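Local coordinates for protein beta-agarase B (Zobellia galactanivorans, PDB 4ATF) that hydrolyses the beta-1,4-galactosidic linkages of agarose internally and at random, with retention of the anomeric configuration, releasing mainly the tetramer, at residues F160-H165 against W187-T192; V119-L124 against V193-F198. The protein carries 1 engineered substitution. All blocks are in the same frame, centred on the assembly; numbering follows the deposited sequence. Where two conformers were deposited one is given.

Contact 1 (F160-H165 against W187-T192)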
ATOM      1  N   PHE A 160      15.106   7.360  -3.738  1.00 11.89           N
ATOM      2  CA  PHE A 160      13.941   6.650  -3.215  1.00 12.00           C
ATOM      3  C   PHE A 160      13.808   6.538  -1.690  1.00 11.73           C
ATOM      4  O   PHE A 160      12.651   6.553  -1.160  1.00 12.94           O
ATOM      5  CB  PHE A 160      13.932   5.247  -3.833  1.00 10.76           C
ATOM      6  CG  PHE A 160      13.617   5.277  -5.304  1.00 13.96           C
ATOM      7  CD1 PHE A 160      12.306   5.571  -5.736  1.00 15.12           C
ATOM      8  CD2 PHE A 160      14.628   5.114  -6.270  1.00 16.10           C
ATOM      9  CE1 PHE A 160      11.997   5.602  -7.147  1.00 19.46           C
ATOM     10  CE2 PHE A 160      14.320   5.176  -7.685  1.00 16.33           C
ATOM     11  CZ  PHE A 160      13.000   5.400  -8.106  1.00 15.93           C
ATOM     12  N   SER A 161      14.928   6.398  -0.978  1.00 12.04           N
ATOM     13  CA  SER A 161      14.863   6.112   0.497  1.00 12.83           C
ATOM     14  C   SER A 161      14.201   7.305   1.240  1.00 12.93           C
ATOM     15  O   SER A 161      13.688   7.146   2.352  1.00 13.57           O
ATOM     16  CB  SER A 161      16.250   5.878   1.084  1.00 13.65           C
ATOM     17  OG  SER A 161      16.888   7.107   1.244  1.00 15.37           O
ATOM     18  N   LYS A 162      14.216   8.494   0.600  1.00 12.69           N
ATOM     19  CA  LYS A 162      13.652   9.709   1.216  1.00 12.28           C
ATOM     20  C   LYS A 162      12.247  10.019   0.684  1.00 12.49           C
ATOM     21  O   LYS A 162      11.702  11.056   0.982  1.00 14.60           O
ATOM     22  CB  LYS A 162      14.594  10.886   1.065  1.00 12.77           C
ATOM     23  CG  LYS A 162      15.958  10.653   1.848  1.00 15.03           C
ATOM     24  CD  LYS A 162      16.937  11.811   1.606  1.00 20.38           C
ATOM     25  CE  LYS A 162      18.106  11.618   2.540  1.00 24.91           C
ATOM     26  NZ  LYS A 162      19.248  12.459   2.181  1.00 26.84           N
ATOM     27  N   LYS A 163      11.650   9.147  -0.120  1.00 11.72           N
ATOM     28  CA  LYS A 163      10.305   9.453  -0.778  1.00 11.31           C
ATOM     29  C   LYS A 163       9.249   8.427  -0.409  1.00 11.62           C
ATOM     30  O   LYS A 163       9.546   7.234  -0.289  1.00 11.99           O
ATOM     31  CB  LYS A 163      10.384   9.478  -2.330  1.00 11.16           C
ATOM     32  CG  LYS A 163      11.215  10.667  -2.920  1.00 12.83           C
ATOM     33  CD  LYS A 163      11.168  10.640  -4.446  1.00 13.41           C
ATOM     34  CE  LYS A 163      11.902  11.846  -5.033  1.00 15.86           C
ATOM     35  NZ  LYS A 163      13.306  12.031  -4.498  1.00 15.77           N
ATOM     36  N   VAL A 164       8.016   8.874  -0.154  0.50 12.05           N
ATOM     37  CA  VAL A 164       6.910   7.906  -0.135  0.50 11.72           C
ATOM     38  C   VAL A 164       5.906   8.293  -1.212  0.50 12.69           C
ATOM     39  O   VAL A 164       5.617   9.481  -1.378  0.50 13.41           O
ATOM     40  CB  VAL A 164       6.225   7.743   1.230  0.50 12.07           C
ATOM     41  CG1 VAL A 164       7.174   7.195   2.250  0.50 11.55           C
ATOM     42  CG2 VAL A 164       5.540   9.039   1.685  0.50 11.21           C
ATOM     43  N   HIS A 165       5.431   7.295  -1.964  1.00 12.10           N
ATOM     44  CA  HIS A 165       4.561   7.533  -3.092  1.00 12.35           C
ATOM     45  C   HIS A 165       3.128   7.503  -2.580  1.00 12.84           C
ATOM     46  O   HIS A 165       2.724   6.522  -2.014  1.00 13.78           O
ATOM     47  CB  HIS A 165       4.758   6.438  -4.091  1.00 11.63           C
ATOM     48  CG  HIS A 165       4.025   6.673  -5.368  1.00 13.65           C
ATOM     49  ND1 HIS A 165       3.392   5.665  -6.046  1.00 17.74           N
ATOM     50  CD2 HIS A 165       3.805   7.811  -6.067  1.00 12.98           C
ATOM     51  CE1 HIS A 165       2.817   6.173  -7.127  1.00 19.55           C
ATOM     52  NE2 HIS A 165       3.070   7.470  -7.171  1.00 16.36           N
ATOM     53  N   TRP A 187       4.943  12.202  -4.832  1.00 16.11           N
ATOM     54  CA  TRP A 187       6.060  11.624  -4.040  1.00 16.38           C
ATOM     55  C   TRP A 187       6.445  12.607  -2.947  1.00 16.26           C
ATOM     56  O   TRP A 187       7.007  13.675  -3.217  1.00 16.71           O
ATOM     57  CB  TRP A 187       7.313  11.324  -4.937  1.00 15.20           C
ATOM     58  CG  TRP A 187       7.027  10.277  -6.008  1.00 16.12           C
ATOM     59  CD1 TRP A 187       6.325  10.471  -7.199  1.00 18.22           C
ATOM     60  CD2 TRP A 187       7.393   8.865  -5.986  1.00 16.06           C
ATOM     61  NE1 TRP A 187       6.253   9.272  -7.901  1.00 17.81           N
ATOM     62  CE2 TRP A 187       6.901   8.285  -7.195  1.00 18.13           C
ATOM     63  CE3 TRP A 187       8.111   8.052  -5.076  1.00 15.59           C
ATOM     64  CZ2 TRP A 187       7.118   6.916  -7.529  1.00 17.70           C
ATOM     65  CZ3 TRP A 187       8.350   6.699  -5.401  1.00 16.42           C
ATOM     66  CH2 TRP A 187       7.834   6.138  -6.625  1.00 16.91           C
ATOM     67  N   PHE A 188       6.108  12.263  -1.715  1.00 15.15           N
ATOM     68  CA  PHE A 188       6.392  13.143  -0.588  1.00 14.55           C
ATOM     69  C   PHE A 188       7.830  12.942  -0.087  1.00 13.46           C
ATOM     70  O   PHE A 188       8.284  11.811   0.058  1.00 12.89           O
ATOM     71  CB  PHE A 188       5.383  12.843   0.575  1.00 13.76           C
ATOM     72  CG  PHE A 188       5.651  13.628   1.807  1.00 14.71           C
ATOM     73  CD1 PHE A 188       5.145  14.941   1.952  1.00 14.33           C
ATOM     74  CD2 PHE A 188       6.468  13.101   2.835  1.00 14.34           C
ATOM     75  CE1 PHE A 188       5.468  15.704   3.096  1.00 14.12           C
ATOM     76  CE2 PHE A 188       6.772  13.884   3.976  1.00 14.50           C
ATOM     77  CZ  PHE A 188       6.261  15.194   4.106  1.00 15.28           C
ATOM     78  N   GLU A 189       8.504  14.036   0.255  1.00 13.85           N
ATOM     79  CA  GLU A 189       9.857  14.009   0.744  1.00 15.53           C
ATOM     80  C   GLU A 189      10.041  15.195   1.700  1.00 16.48           C
ATOM     81  O   GLU A 189       9.690  16.310   1.334  1.00 15.60           O
ATOM     82  CB  GLU A 189      10.817  14.198  -0.452  1.00 16.09           C
ATOM     83  CG  GLU A 189      12.290  14.168  -0.026  1.00 18.87           C
ATOM     84  CD  GLU A 189      13.308  13.916  -1.181  1.00 22.32           C
ATOM     85  OE1 GLU A 189      12.884  13.640  -2.320  1.00 19.06           O
ATOM     86  OE2 GLU A 189      14.539  13.980  -0.912  1.00 22.51           O
ATOM     87  N   ASP A 190      10.591  14.989   2.904  1.00 17.27           N
ATOM     88  CA  ASP A 190      10.930  16.151   3.730  1.00 17.57           C
ATOM     89  C   ASP A 190      12.297  16.024   4.357  1.00 19.16           C
ATOM     90  O   ASP A 190      12.661  16.836   5.200  1.00 18.77           O
ATOM     91  CB  ASP A 190       9.864  16.445   4.813  1.00 18.63           C
ATOM     92  CG  ASP A 190       9.739  15.324   5.853  1.00 20.15           C
ATOM     93  OD1 ASP A 190      10.532  14.312   5.784  1.00 19.25           O
ATOM     94  OD2 ASP A 190       8.840  15.478   6.745  1.00 19.57           O
ATOM     95  N   GLY A 191      13.069  15.023   3.946  1.00 18.37           N
ATOM     96  CA  GLY A 191      14.409  14.844   4.541  1.00 18.48           C
ATOM     97  C   GLY A 191      14.465  13.545   5.361  1.00 17.61           C
ATOM     98  O   GLY A 191      15.544  12.975   5.542  1.00 16.93           O
ATOM     99  N   THR A 192      13.322  13.081   5.852  1.00 15.82           N
ATOM    100  CA  THR A 192      13.238  11.782   6.559  1.00 15.72           C
ATOM    101  C   THR A 192      13.652  10.576   5.696  1.00 15.33           C
ATOM    102  O   THR A 192      13.209  10.475   4.532  1.00 14.81           O
ATOM    103  CB  THR A 192      11.776  11.539   7.004  1.00 15.51           C
ATOM    104  OG1 THR A 192      11.384  12.672   7.766  1.00 17.00           O
ATOM    105  CG2 THR A 192      11.652  10.298   7.879  1.00 14.29           C
TER
HETATM  106  O   HOH W   1      11.892  12.415   3.211  1.00 16.16           O

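Contact 2 (V119-L124 against V193-F198)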
ATOM      1  N   VAL A 119       9.147   1.071   6.823  1.00 11.53           N
ATOM      2  CA  VAL A 119       9.516   0.777   5.408  1.00 10.87           C
ATOM      3  C   VAL A 119      10.816  -0.060   5.432  1.00 11.59           C
ATOM      4  O   VAL A 119      11.742   0.245   6.250  1.00 11.27           O
ATOM      5  CB  VAL A 119       9.740   2.130   4.644  1.00  9.99           C
ATOM      6  CG1 VAL A 119      10.299   1.911   3.192  1.00  9.16           C
ATOM      7  CG2 VAL A 119       8.385   2.913   4.606  1.00 10.69           C
ATOM      8  N   MET A 120      10.913  -1.098   4.595  1.00 10.77           N
ATOM      9  CA  MET A 120      12.140  -1.908   4.522  1.00 11.47           C
ATOM     10  C   MET A 120      13.380  -1.173   3.997  1.00 12.74           C
ATOM     11  O   MET A 120      13.272  -0.334   3.095  1.00 12.78           O
ATOM     12  CB  MET A 120      11.934  -3.081   3.555  1.00 11.54           C
ATOM     13  CG  MET A 120      10.812  -4.004   3.976  1.00 11.48           C
ATOM     14  SD  MET A 120      10.758  -5.515   2.918  1.00 14.56           S
ATOM     15  CE  MET A 120      10.267  -4.744   1.326  1.00 14.99           C
ATOM     16  N   ASN A 121      14.566  -1.578   4.472  1.00 11.93           N
ATOM     17  CA  ASN A 121      15.823  -1.151   3.873  1.00 12.58           C
ATOM     18  C   ASN A 121      16.122  -2.090   2.679  1.00 12.37           C
ATOM     19  O   ASN A 121      17.098  -2.844   2.701  1.00 13.16           O
ATOM     20  CB  ASN A 121      16.939  -1.249   4.924  1.00 12.76           C
ATOM     21  CG  ASN A 121      18.256  -0.640   4.438  1.00 16.14           C
ATOM     22  OD1 ASN A 121      18.334  -0.022   3.366  1.00 13.33           O
ATOM     23  ND2 ASN A 121      19.306  -0.856   5.210  1.00 18.28           N
ATOM     24  N   SER A 122      15.233  -2.058   1.675  1.00 11.26           N
ATOM     25  CA  SER A 122      15.292  -2.895   0.488  1.00 11.86           C
ATOM     26  C   SER A 122      14.838  -2.144  -0.784  1.00 12.27           C
ATOM     27  O   SER A 122      14.095  -1.091  -0.714  1.00 11.85           O
ATOM     28  CB  SER A 122      14.292  -4.055   0.733  1.00 12.71           C
ATOM     29  OG  SER A 122      14.258  -4.981  -0.374  1.00 15.26           O
ATOM     30  N   THR A 123      15.188  -2.695  -1.969  1.00 11.75           N
ATOM     31  CA  THR A 123      14.706  -2.076  -3.211  1.00 11.43           C
ATOM     32  C   THR A 123      13.315  -2.553  -3.495  1.00 11.43           C
ATOM     33  O   THR A 123      12.627  -1.965  -4.346  1.00 11.16           O
ATOM     34  CB  THR A 123      15.619  -2.442  -4.465  1.00 11.08           C
ATOM     35  OG1 THR A 123      15.867  -3.858  -4.474  0.80  9.13           O
ATOM     36  CG2 THR A 123      16.976  -1.693  -4.356  0.80  9.69           C
ATOM     37  N   LEU A 124      12.856  -3.543  -2.738  1.00 11.12           N
ATOM     38  CA  LEU A 124      11.457  -3.995  -2.899  1.00 10.25           C
ATOM     39  C   LEU A 124      10.498  -2.964  -2.342  1.00  9.79           C
ATOM     40  O   LEU A 124      10.889  -2.208  -1.444  1.00 10.75           O
ATOM     41  CB  LEU A 124      11.225  -5.270  -2.077  1.00 10.59           C
ATOM     42  CG  LEU A 124      11.972  -6.515  -2.593  1.00  9.07           C
ATOM     43  CD1 LEU A 124      11.590  -7.654  -1.581  1.00 11.13           C
ATOM     44  CD2 LEU A 124      11.660  -6.881  -3.998  1.00  9.50           C
ATOM     45  N   VAL A 193      14.465   9.682   6.272  1.00 13.88           N
ATOM     46  CA  VAL A 193      14.837   8.420   5.622  1.00 14.37           C
ATOM     47  C   VAL A 193      13.888   7.436   6.266  1.00 13.25           C
ATOM     48  O   VAL A 193      14.051   7.110   7.443  1.00 14.87           O
ATOM     49  CB  VAL A 193      16.344   7.981   5.887  1.00 14.52           C
ATOM     50  CG1 VAL A 193      16.590   6.616   5.257  1.00 13.20           C
ATOM     51  CG2 VAL A 193      17.371   8.983   5.256  1.00 15.77           C
ATOM     52  N   TRP A 194      12.912   6.976   5.489  1.00 12.55           N
ATOM     53  CA  TRP A 194      11.732   6.257   5.976  1.00 13.23           C
ATOM     54  C   TRP A 194      12.121   4.937   6.668  1.00 13.89           C
ATOM     55  O   TRP A 194      11.445   4.553   7.647  1.00 13.39           O
ATOM     56  CB  TRP A 194      10.684   6.047   4.843  1.00 11.67           C
ATOM     57  CG  TRP A 194      10.266   7.432   4.372  1.00 12.18           C
ATOM     58  CD1 TRP A 194      10.663   8.030   3.233  1.00 10.39           C
ATOM     59  CD2 TRP A 194       9.490   8.406   5.102  1.00 11.77           C
ATOM     60  NE1 TRP A 194      10.184   9.318   3.179  1.00 12.59           N
ATOM     61  CE2 TRP A 194       9.473   9.589   4.317  1.00 12.00           C
ATOM     62  CE3 TRP A 194       8.837   8.400   6.350  1.00  9.70           C
ATOM     63  CZ2 TRP A 194       8.808  10.759   4.708  1.00 12.96           C
ATOM     64  CZ3 TRP A 194       8.163   9.559   6.755  1.00 13.62           C
ATOM     65  CH2 TRP A 194       8.135  10.730   5.919  1.00 13.41           C
ATOM     66  N   ASN A 195      13.210   4.296   6.188  1.00 14.31           N
ATOM     67  CA  ASN A 195      13.565   2.958   6.708  1.00 13.59           C
ATOM     68  C   ASN A 195      14.099   2.974   8.196  1.00 14.49           C
ATOM     69  O   ASN A 195      14.253   1.908   8.832  1.00 13.82           O
ATOM     70  CB  ASN A 195      14.508   2.204   5.763  1.00 14.14           C
ATOM     71  CG  ASN A 195      15.925   2.771   5.756  1.00 14.55           C
ATOM     72  OD1 ASN A 195      16.571   2.871   4.691  1.00 18.69           O
ATOM     73  ND2 ASN A 195      16.434   3.101   6.920  1.00 10.74           N
ATOM     74  N   LYS A 196      14.320   4.165   8.766  1.00 14.38           N
ATOM     75  CA  LYS A 196      14.974   4.235  10.070  1.00 14.93           C
ATOM     76  C   LYS A 196      13.994   4.033  11.225  1.00 15.68           C
ATOM     77  O   LYS A 196      14.436   3.636  12.294  1.00 15.79           O
ATOM     78  CB  LYS A 196      15.727   5.561  10.248  1.00 15.47           C
ATOM     79  CG  LYS A 196      16.930   5.719   9.291  1.00 17.11           C
ATOM     80  CD  LYS A 196      17.772   6.912   9.661  1.00 23.03           C
ATOM     81  CE  LYS A 196      19.251   6.638   9.288  1.00 29.43           C
ATOM     82  NZ  LYS A 196      19.504   6.989   7.949  1.00 31.74           N
ATOM     83  N   GLU A 197      12.699   4.315  11.035  1.00 14.86           N
ATOM     84  CA  GLU A 197      11.743   4.344  12.185  1.00 15.84           C
ATOM     85  C   GLU A 197      10.355   3.942  11.757  1.00 14.48           C
ATOM     86  O   GLU A 197      10.066   3.965  10.578  1.00 13.15           O
ATOM     87  CB  GLU A 197      11.647   5.769  12.836  1.00 16.35           C
ATOM     88  CG  GLU A 197      12.928   6.382  13.270  0.70 17.42           C
ATOM     89  CD  GLU A 197      13.542   5.787  14.500  0.70 23.28           C
ATOM     90  OE1 GLU A 197      12.963   4.903  15.182  0.70 24.10           O
ATOM     91  OE2 GLU A 197      14.628   6.264  14.831  0.70 26.10           O
ATOM     92  N   PHE A 198       9.520   3.521  12.705  1.00 13.76           N
ATOM     93  CA  PHE A 198       8.089   3.482  12.441  1.00 14.48           C
ATOM     94  C   PHE A 198       7.525   4.864  12.232  1.00 13.74           C
ATOM     95  O   PHE A 198       7.847   5.805  12.990  1.00 14.47           O
ATOM     96  CB  PHE A 198       7.326   2.782  13.611  1.00 14.12           C
ATOM     97  CG  PHE A 198       7.533   1.263  13.610  1.00 16.32           C
ATOM     98  CD1 PHE A 198       8.680   0.701  14.257  1.00 17.22           C
ATOM     99  CD2 PHE A 198       6.640   0.407  12.927  1.00 15.11           C
ATOM    100  CE1 PHE A 198       8.938  -0.682  14.231  1.00 19.91           C
ATOM    101  CE2 PHE A 198       6.870  -0.969  12.940  1.00 15.93           C
ATOM    102  CZ  PHE A 198       8.018  -1.515  13.555  1.00 19.55           C
TER
HETATM  103  O   HOH W   2       8.673   3.826   7.915  1.00 11.93           O
HETATM  104  O   HOH W   3      13.623  -0.713   8.005  1.00 21.43           O

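Contact 1 (F160-H165 against W187-T192)
His165 lies over one face of the Trp187 indole in an offset stack, the ring planes 24° apart and the centroid of the imidazole 4.3 Å from that of the indole six-membered ring. CD2 of His165 reaches down at the rim, 3.3 Å from CE2 of Trp187. CB of His165 sits nearly above the centre of the six-membered ring, 3.8 Å from its centroid, in a CH-pi contact. From 160-165, Phe160 and Lys163 also meet the indole: Phe160 turns the edge of its ring to CZ3 of Trp187, which lies 4.1 Å from CD1 of Phe160, and Lys163 crosses at about a right angle, its CB near the indole plane and 3.8 Å from CE3. A bend at the end of the lysine chain (chi4 52°) sets NZ 2.7 Å from Glu189 OE1, a salt bridge on the syn side of the carboxylate; NZ also bonds to Tyr159 O. The backbones are joined by a pair of antiparallel bonds, Val164 N to Phe188 O and Phe188 N to Val164 O. Phe160, His165 and Trp187 belong to the glycan pocket, and His165 ND1 is bonded to the engineered Asp143, at the probable proton-donor position. An alanine in place of Trp187 would probably leave the imidazole without the surface it stacks on and open a gap beside Phe160 in the pocket. The short strand 187-188 pairs with strand 164-172, which follows helix 158-161; strand 137-145 also flanks 164-172, and on the face away from the stack Ile215 of strand 210-215 touches Val164 and Phe188.

Contact 2 (V119-L124 against V193-F198)
Trp194 and Val119 meet through aliphatic carbons, CB of the tryptophan lying 3.9 Å from CG2 of the valine, whose side chain points toward 193-198. Beyond CB the tryptophan leaves segment 119-124: CG stands anti to its own carbonyl carbon (chi1 -61°), and the indole runs off toward segment 160-165. There CD1 packs on Val164 and NE1, on the rim of the five-membered ring, donates to Lys162 O, while His199 meets the ring edge-to-face. At the next residue the backbones come close, and Asn195 CA makes a CA-H...O contact with Val119 O at 3.3 Å. Both segments are loops of the GH16 beta-sandwich, the jelly roll of the concanavalin clan: 119-124 follows strand 111-118, and the loop 193-198 leads into strand 199-207, the antiparallel partner of 111-118. Just past the end of that pairing, water takes the place of direct bonds. One water bridges Val119 N, 3.0 Å away, and Trp194 O; another lies 2.7 Å from Val119 O and 2.8 Å from Asn195 O. Further along, Asn121 is the centre of an inverse gamma turn, with its OD1 accepting from Asp148 N. An ST turn follows, in which Ser122 OG accepts from Leu124 N at 3.1 Å, just ahead of strand 125-132. On the other side, residues 194-196 form a single 3-10 turn, with Lys196 N bonded to Val193 O.

How the contacts relate
The centres of the two contacts lie 11 Å apart, within the same GH16 domain. Along the chain the order is 119-124, 160-165, 187-192 and 193-198, so contact 1 falls between the two halves of contact 2, and its second segment runs straight on into 193-198. Contact 1 pairs strands 164-172 and 187-188, while the loops of contact 2 follow strand 111-118 and precede strand 199-207, which pair with each other. A backbone bond from Trp194 N to Ser161 O, 3.2 Å long, ties the 3-10 turn to helix 158-161. Contact 1 lines the glycan cleft through Phe160, His165 and Trp187, whereas contact 2 is set back, the side chain of Met120 being about 11 Å from a bound galactose.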